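Local coordinates for putative ArsC family related protein (Bacteroides fragilis, PDB 3GKX) that is of unknown function but belongs to the ArsC family, whose thioredoxin-like members include arsenate reductases, at residues K5-Y11 against R98-T103; V67-L73 against N92-V96. All coordinates share one frame; numbering follows the deposited sequence. Where two conformers were deposited one is given.

Interaction 1 of 2, residues K5-Y11 against R98-T103; sequences KTLFLQY and RPLVVT
L7 and L9 pair with V102 and L100 through four backbone hydrogen bonds. The strands run antiparallel, 162° between their directions. L7 N to V102 O is 2.8 Å and nearly straight at hydrogen, 175°. F8 and V101 form the non-hydrogen-bonded pair between.

The packing is tight on the face of F8, P99 and V101. CG of F8 lies anti to the backbone N (chi1 -178°), bringing the ring end nearer 98-103 and obliquely across P99. Its CE2 is 3.5 Å from P99 CB, while CG2 of V101 sits at the ring edge. T6 CG2 presses on V101 CG1 at 3.4 Å, tighter than usual. The cis peptide bond before P99 is a hallmark of the thioredoxin fold. R98 beside it touches C14 and C17, which fit a CxxC pattern at a helix start.

The other face is looser. L9 CD1 meets V102 CG2 at 3.9 Å, and L7 meets V102 chiefly through CB. In one of its two conformers, R98 lies beside Y11. Y11 CD2 stands over a guanidinium face near its rim, planes tilted, though the second conformer makes this uncertain. Both residues are partly exposed.

These two strands are central in the mixed sheet, between strands 32-35 and 107-109. W116 of helix 113-116 and A20 of helix 15-26 meet the P99 face. W49 of helix 43-53 packs against L7, L9 and V102.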
loop_
_atom_site.group_PDB
_atom_site.type_symbol
_atom_site.label_atom_id
_atom_site.label_comp_id
_atom_site.label_asym_id
_atom_site.label_seq_id
_atom_site.Cartn_x
_atom_site.Cartn_y
_atom_site.Cartn_z
ATOM N N LYS B 5 -23.623 -2.016 -1.696
ATOM C CA LYS B 5 -22.571 -1.036 -1.468
ATOM C C LYS B 5 -21.325 -1.694 -0.864
ATOM O O LYS B 5 -20.293 -1.057 -0.688
ATOM C CB LYS B 5 -23.084 0.106 -0.584
ATOM C CG LYS B 5 -23.791 1.235 -1.366
ATOM C CD LYS B 5 -24.672 2.064 -0.435
ATOM C CE LYS B 5 -24.862 3.536 -0.895
ATOM N NZ LYS B 5 -25.248 4.406 0.282
ATOM N N THR B 6 -21.416 -2.983 -0.572
ATOM C CA THR B 6 -20.294 -3.697 -0.018
ATOM C C THR B 6 -20.125 -5.035 -0.687
ATOM O O THR B 6 -20.974 -5.909 -0.554
ATOM C CB THR B 6 -20.477 -3.899 1.488
ATOM O OG1 THR B 6 -20.816 -2.650 2.115
ATOM C CG2 THR B 6 -19.226 -4.451 2.104
ATOM N N LEU B 7 -19.010 -5.227 -1.377
ATOM C CA LEU B 7 -18.811 -6.465 -2.104
ATOM C C LEU B 7 -17.818 -7.328 -1.343
ATOM O O LEU B 7 -16.704 -6.894 -1.065
ATOM C CB LEU B 7 -18.393 -6.181 -3.553
ATOM C CG LEU B 7 -18.161 -7.355 -4.510
ATOM C CD1 LEU B 7 -19.525 -8.024 -4.956
ATOM C CD2 LEU B 7 -17.385 -6.882 -5.710
ATOM N N PHE B 8 -18.279 -8.525 -0.958
ATOM C CA PHE B 8 -17.526 -9.549 -0.226
ATOM C C PHE B 8 -17.074 -10.719 -1.124
ATOM O O PHE B 8 -17.889 -11.569 -1.531
ATOM C CB PHE B 8 -18.448 -10.123 0.838
ATOM C CG PHE B 8 -17.811 -11.159 1.713
ATOM C CD1 PHE B 8 -18.439 -12.392 1.924
ATOM C CD2 PHE B 8 -16.606 -10.902 2.356
ATOM C CE1 PHE B 8 -17.880 -13.355 2.785
ATOM C CE2 PHE B 8 -16.015 -11.877 3.211
ATOM C CZ PHE B 8 -16.659 -13.105 3.428
ATOM N N LEU B 9 -15.780 -10.763 -1.429
ATOM C CA LEU B 9 -15.247 -11.798 -2.266
ATOM C C LEU B 9 -14.501 -12.831 -1.424
ATOM O O LEU B 9 -13.545 -12.516 -0.682
ATOM C CB LEU B 9 -14.338 -11.203 -3.330
ATOM C CG LEU B 9 -14.933 -10.327 -4.431
ATOM C CD1 LEU B 9 -14.833 -8.821 -4.044
ATOM C CD2 LEU B 9 -14.198 -10.615 -5.751
ATOM N N GLN B 10 -14.931 -14.080 -1.544
ATOM C CA GLN B 10 -14.428 -15.127 -0.654
ATOM C C GLN B 10 -14.371 -16.496 -1.322
ATOM O O GLN B 10 -14.958 -16.699 -2.379
ATOM C CB GLN B 10 -15.301 -15.208 0.614
ATOM C CG GLN B 10 -16.744 -15.617 0.328
ATOM C CD GLN B 10 -17.265 -16.616 1.336
ATOM O OE1 GLN B 10 -16.520 -17.095 2.209
ATOM N NE2 GLN B 10 -18.547 -16.962 1.212
ATOM N N TYR B 11 -13.647 -17.411 -0.671
ATOM C CA TYR B 11 -13.635 -18.835 -0.989
ATOM C C TYR B 11 -14.173 -19.578 0.243
ATOM O O TYR B 11 -13.500 -19.611 1.283
ATOM C CB TYR B 11 -12.219 -19.314 -1.375
ATOM C CG TYR B 11 -12.141 -20.786 -1.728
ATOM C CD1 TYR B 11 -12.648 -21.262 -2.939
ATOM C CD2 TYR B 11 -11.576 -21.712 -0.839
ATOM C CE1 TYR B 11 -12.588 -22.630 -3.263
ATOM C CE2 TYR B 11 -11.507 -23.088 -1.153
ATOM C CZ TYR B 11 -12.010 -23.530 -2.368
ATOM O OH TYR B 11 -11.949 -24.862 -2.694
ATOM N N ARG B 98 -7.742 -13.680 -0.137
ATOM C CA ARG B 98 -9.147 -13.702 0.270
ATOM C C ARG B 98 -9.274 -13.761 1.790
ATOM O O ARG B 98 -8.394 -14.283 2.462
ATOM C CB ARG B 98 -9.867 -14.894 -0.359
ATOM C CG ARG B 98 -9.440 -16.202 0.236
ATOM C CD ARG B 98 -9.361 -17.272 -0.795
ATOM N NE ARG B 98 -8.958 -18.524 -0.168
ATOM C CZ ARG B 98 -8.386 -19.534 -0.809
ATOM N NH1 ARG B 98 -8.151 -19.442 -2.105
ATOM N NH2 ARG B 98 -8.065 -20.637 -0.150
ATOM N N PRO B 99 -10.364 -13.197 2.339
ATOM C CA PRO B 99 -11.403 -12.515 1.551
ATOM C C PRO B 99 -10.948 -11.105 1.155
ATOM O O PRO B 99 -9.910 -10.629 1.654
ATOM C CB PRO B 99 -12.595 -12.476 2.508
ATOM C CG PRO B 99 -11.988 -12.339 3.844
ATOM C CD PRO B 99 -10.629 -13.085 3.792
ATOM N N LEU B 100 -11.686 -10.494 0.229
ATOM C CA LEU B 100 -11.575 -9.072 -0.124
ATOM C C LEU B 100 -12.935 -8.486 0.091
ATOM O O LEU B 100 -13.944 -9.158 -0.198
ATOM C CB LEU B 100 -11.254 -8.879 -1.609
ATOM C CG LEU B 100 -9.949 -9.471 -2.059
ATOM C CD1 LEU B 100 -9.603 -9.110 -3.532
ATOM C CD2 LEU B 100 -8.911 -8.939 -1.081
ATOM N N VAL B 101 -12.983 -7.239 0.557
ATOM C CA VAL B 101 -14.215 -6.448 0.623
ATOM C C VAL B 101 -13.968 -5.159 -0.162
ATOM O O VAL B 101 -12.929 -4.524 -0.013
ATOM C CB VAL B 101 -14.651 -6.132 2.074
ATOM C CG1 VAL B 101 -15.963 -5.336 2.098
ATOM C CG2 VAL B 101 -14.864 -7.380 2.831
ATOM N N VAL B 102 -14.913 -4.802 -1.015
ATOM C CA VAL B 102 -14.801 -3.654 -1.905
ATOM C C VAL B 102 -15.992 -2.744 -1.558
ATOM O O VAL B 102 -17.144 -3.213 -1.534
ATOM C CB VAL B 102 -14.893 -4.123 -3.392
ATOM C CG1 VAL B 102 -14.893 -2.960 -4.374
ATOM C CG2 VAL B 102 -13.788 -5.091 -3.704
ATOM N N THR B 103 -15.714 -1.476 -1.245
ATOM C CA THR B 103 -16.751 -0.435 -1.140
ATOM C C THR B 103 -16.251 0.747 -1.957
ATOM O O THR B 103 -15.130 0.707 -2.454
ATOM C CB THR B 103 -16.980 0.052 0.310
ATOM O OG1 THR B 103 -15.794 0.699 0.755
ATOM C CG2 THR B 103 -17.248 -1.132 1.279
#

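Interaction 2 of 2, residues V67-L73 against N92-V96; sequences VYKELKL and NGKLV
A short helix ending at E70 faces the 3-10 turn 93-95, and the backbones come nearest at Y68 and L95, whose CA atoms are 6.1 Å apart. No hydrogen bond crosses between 67-73 and 92-96. The contact is mainly apolar.

L95 carries it. Its branched end reaches across to the helix although its CB does not point that way. CD2 of L95 touches CD1 of L73 at 3.4 Å, tighter than usual for two carbons. The same methyl lies 3.8 Å from the backbone N of Y68. The other methyl, CD1, meets L71 CD1 more loosely at 4.2 Å. L71 and L73 both cross L95 at about a right angle. V67, in the first turn of the helix, makes most of the rest of the contact. Its CG1 lies anti to the backbone N (chi1 174°) and reaches both L95 CG and the amide of N92, with ND2 at 3.6 Å. Its CG2 meets the aliphatic part of K94, where CD is 4.0 Å away.

Each segment is shaped by a capping or turn motif. Helix 66-70 closes in a Schellman motif at K72, which has positive phi. K72 is also the N-cap of helix 73-76, so L73 follows directly. N92 makes an Asx turn. Its OD1 accepts from K94 N at 3.0 Å, with the donor well above the carbonyl plane.

L73 CB lies over one face of the Y68 ring, offset to its rim. L88 of helix 82-89 packs on both L73 and L95. N62 ND2 bonds to the carbonyl O of K94.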
loop_
_atom_site.group_PDB
_atom_site.type_symbol
_atom_site.label_atom_id
_atom_site.label_comp_id
_atom_site.label_asym_id
_atom_site.label_seq_id
_atom_site.Cartn_x
_atom_site.Cartn_y
_atom_site.Cartn_z
ATOM N N VAL B 67 -1.414 -22.878 -5.878
ATOM C CA VAL B 67 -1.148 -22.382 -7.239
ATOM C C VAL B 67 0.015 -21.395 -7.195
ATOM O O VAL B 67 0.921 -21.438 -8.037
ATOM C CB VAL B 67 -2.412 -21.770 -7.909
ATOM C CG1 VAL B 67 -2.057 -21.123 -9.264
ATOM C CG2 VAL B 67 -3.537 -22.865 -8.076
ATOM N N TYR B 68 -0.020 -20.520 -6.193
ATOM C CA TYR B 68 1.130 -19.718 -5.826
ATOM C C TYR B 68 2.439 -20.527 -5.689
ATOM O O TYR B 68 3.488 -20.124 -6.211
ATOM C CB TYR B 68 0.850 -19.040 -4.497
ATOM C CG TYR B 68 1.778 -17.906 -4.196
ATOM C CD1 TYR B 68 1.480 -16.617 -4.607
ATOM C CD2 TYR B 68 2.950 -18.121 -3.490
ATOM C CE1 TYR B 68 2.327 -15.570 -4.313
ATOM C CE2 TYR B 68 3.803 -17.098 -3.201
ATOM C CZ TYR B 68 3.491 -15.830 -3.612
ATOM O OH TYR B 68 4.355 -14.811 -3.303
ATOM N N LYS B 69 2.351 -21.638 -4.951
ATOM C CA LYS B 69 3.487 -22.495 -4.600
ATOM C C LYS B 69 4.155 -23.051 -5.861
ATOM O O LYS B 69 5.350 -22.848 -6.081
ATOM C CB LYS B 69 2.983 -23.636 -3.701
ATOM C CG LYS B 69 4.007 -24.354 -2.848
ATOM C CD LYS B 69 3.513 -25.786 -2.587
ATOM C CE LYS B 69 3.825 -26.263 -1.187
ATOM N NZ LYS B 69 5.012 -27.181 -1.197
ATOM N N GLU B 70 3.367 -23.714 -6.704
ATOM C CA GLU B 70 3.885 -24.411 -7.876
ATOM C C GLU B 70 4.238 -23.516 -9.076
ATOM O O GLU B 70 4.830 -24.000 -10.042
ATOM C CB GLU B 70 2.944 -25.553 -8.268
ATOM C CG GLU B 70 3.155 -26.812 -7.432
ATOM C CD GLU B 70 1.857 -27.380 -6.915
ATOM O OE1 GLU B 70 0.823 -26.688 -7.041
ATOM O OE2 GLU B 70 1.864 -28.508 -6.381
ATOM N N LEU B 71 3.873 -22.233 -9.017
ATOM C CA LEU B 71 4.360 -21.228 -9.968
ATOM C C LEU B 71 5.545 -20.432 -9.393
ATOM O O LEU B 71 6.010 -19.450 -9.997
ATOM C CB LEU B 71 3.252 -20.246 -10.347
ATOM C CG LEU B 71 1.975 -20.608 -11.098
ATOM C CD1 LEU B 71 1.162 -19.324 -11.186
ATOM C CD2 LEU B 71 2.261 -21.149 -12.481
ATOM N N LYS B 72 6.007 -20.823 -8.207
ATOM C CA LYS B 72 7.175 -20.211 -7.575
ATOM C C LYS B 72 7.065 -18.697 -7.540
ATOM O O LYS B 72 8.040 -17.987 -7.803
ATOM C CB LYS B 72 8.486 -20.640 -8.270
ATOM C CG LYS B 72 8.706 -22.146 -8.373
ATOM C CD LYS B 72 10.192 -22.471 -8.310
ATOM C CE LYS B 72 10.468 -23.947 -8.580
ATOM N NZ LYS B 72 9.769 -24.840 -7.621
ATOM N N LEU B 73 5.878 -18.197 -7.204
ATOM C CA LEU B 73 5.650 -16.744 -7.153
ATOM C C LEU B 73 6.379 -16.039 -6.002
ATOM O O LEU B 73 6.687 -14.858 -6.107
ATOM C CB LEU B 73 4.167 -16.399 -7.185
ATOM C CG LEU B 73 3.296 -16.868 -8.356
ATOM C CD1 LEU B 73 2.002 -16.052 -8.402
ATOM C CD2 LEU B 73 4.015 -16.795 -9.697
ATOM N N ASN B 92 -6.303 -16.228 -12.653
ATOM C CA ASN B 92 -6.722 -17.317 -11.742
ATOM C C ASN B 92 -7.083 -16.822 -10.341
ATOM O O ASN B 92 -6.234 -16.285 -9.630
ATOM C CB ASN B 92 -5.645 -18.415 -11.682
ATOM C CG ASN B 92 -6.072 -19.635 -10.875
ATOM O OD1 ASN B 92 -7.139 -19.649 -10.250
ATOM N ND2 ASN B 92 -5.212 -20.651 -10.853
ATOM N N GLY B 93 -8.339 -17.038 -9.941
ATOM C CA GLY B 93 -8.856 -16.535 -8.647
ATOM C C GLY B 93 -8.216 -17.177 -7.423
ATOM O O GLY B 93 -8.203 -16.580 -6.340
ATOM N N LYS B 94 -7.664 -18.379 -7.594
ATOM C CA LYS B 94 -6.925 -19.055 -6.528
ATOM C C LYS B 94 -5.667 -18.274 -6.142
ATOM O O LYS B 94 -5.217 -18.331 -4.990
ATOM C CB LYS B 94 -6.569 -20.478 -6.947
ATOM C CG LYS B 94 -7.809 -21.341 -7.193
ATOM C CD LYS B 94 -7.474 -22.719 -7.762
ATOM C CE LYS B 94 -8.760 -23.406 -8.236
ATOM N NZ LYS B 94 -8.740 -24.898 -8.145
ATOM N N LEU B 95 -5.132 -17.521 -7.106
ATOM C CA LEU B 95 -4.009 -16.634 -6.890
ATOM C C LEU B 95 -4.333 -15.343 -6.073
ATOM O O LEU B 95 -3.414 -14.702 -5.564
ATOM C CB LEU B 95 -3.372 -16.279 -8.233
ATOM C CG LEU B 95 -2.384 -17.267 -8.854
ATOM C CD1 LEU B 95 -2.032 -16.788 -10.226
ATOM C CD2 LEU B 95 -1.125 -17.408 -8.024
ATOM N N VAL B 96 -5.609 -14.978 -5.929
ATOM C CA VAL B 96 -5.973 -13.716 -5.234
ATOM C C VAL B 96 -6.152 -13.917 -3.720
ATOM O O VAL B 96 -6.845 -14.831 -3.297
ATOM C CB VAL B 96 -7.263 -13.080 -5.817
ATOM C CG1 VAL B 96 -7.449 -11.701 -5.290
ATOM C CG2 VAL B 96 -7.201 -13.051 -7.353
#

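How the interactions relate
Near the N terminus, 5-11 supplies one strand of interaction 1. The chain then passes through helix 15-26, strand 32-35 and helix 43-53 before reaching 67-73. From there helices 73-76 and 82-89 lead to 92-96, and interaction 2 closes this short loop. A few residues later 98-103 returns to the first strand, and interaction 1 closes the long one. The two loops therefore nest, the smaller within the larger, and do not cross. The centres of the two contacts are about 19 Å apart. Interaction 1 joins strands in the middle of the sheet. Interaction 2 joins the helical region to the loop leading into strand 100-102.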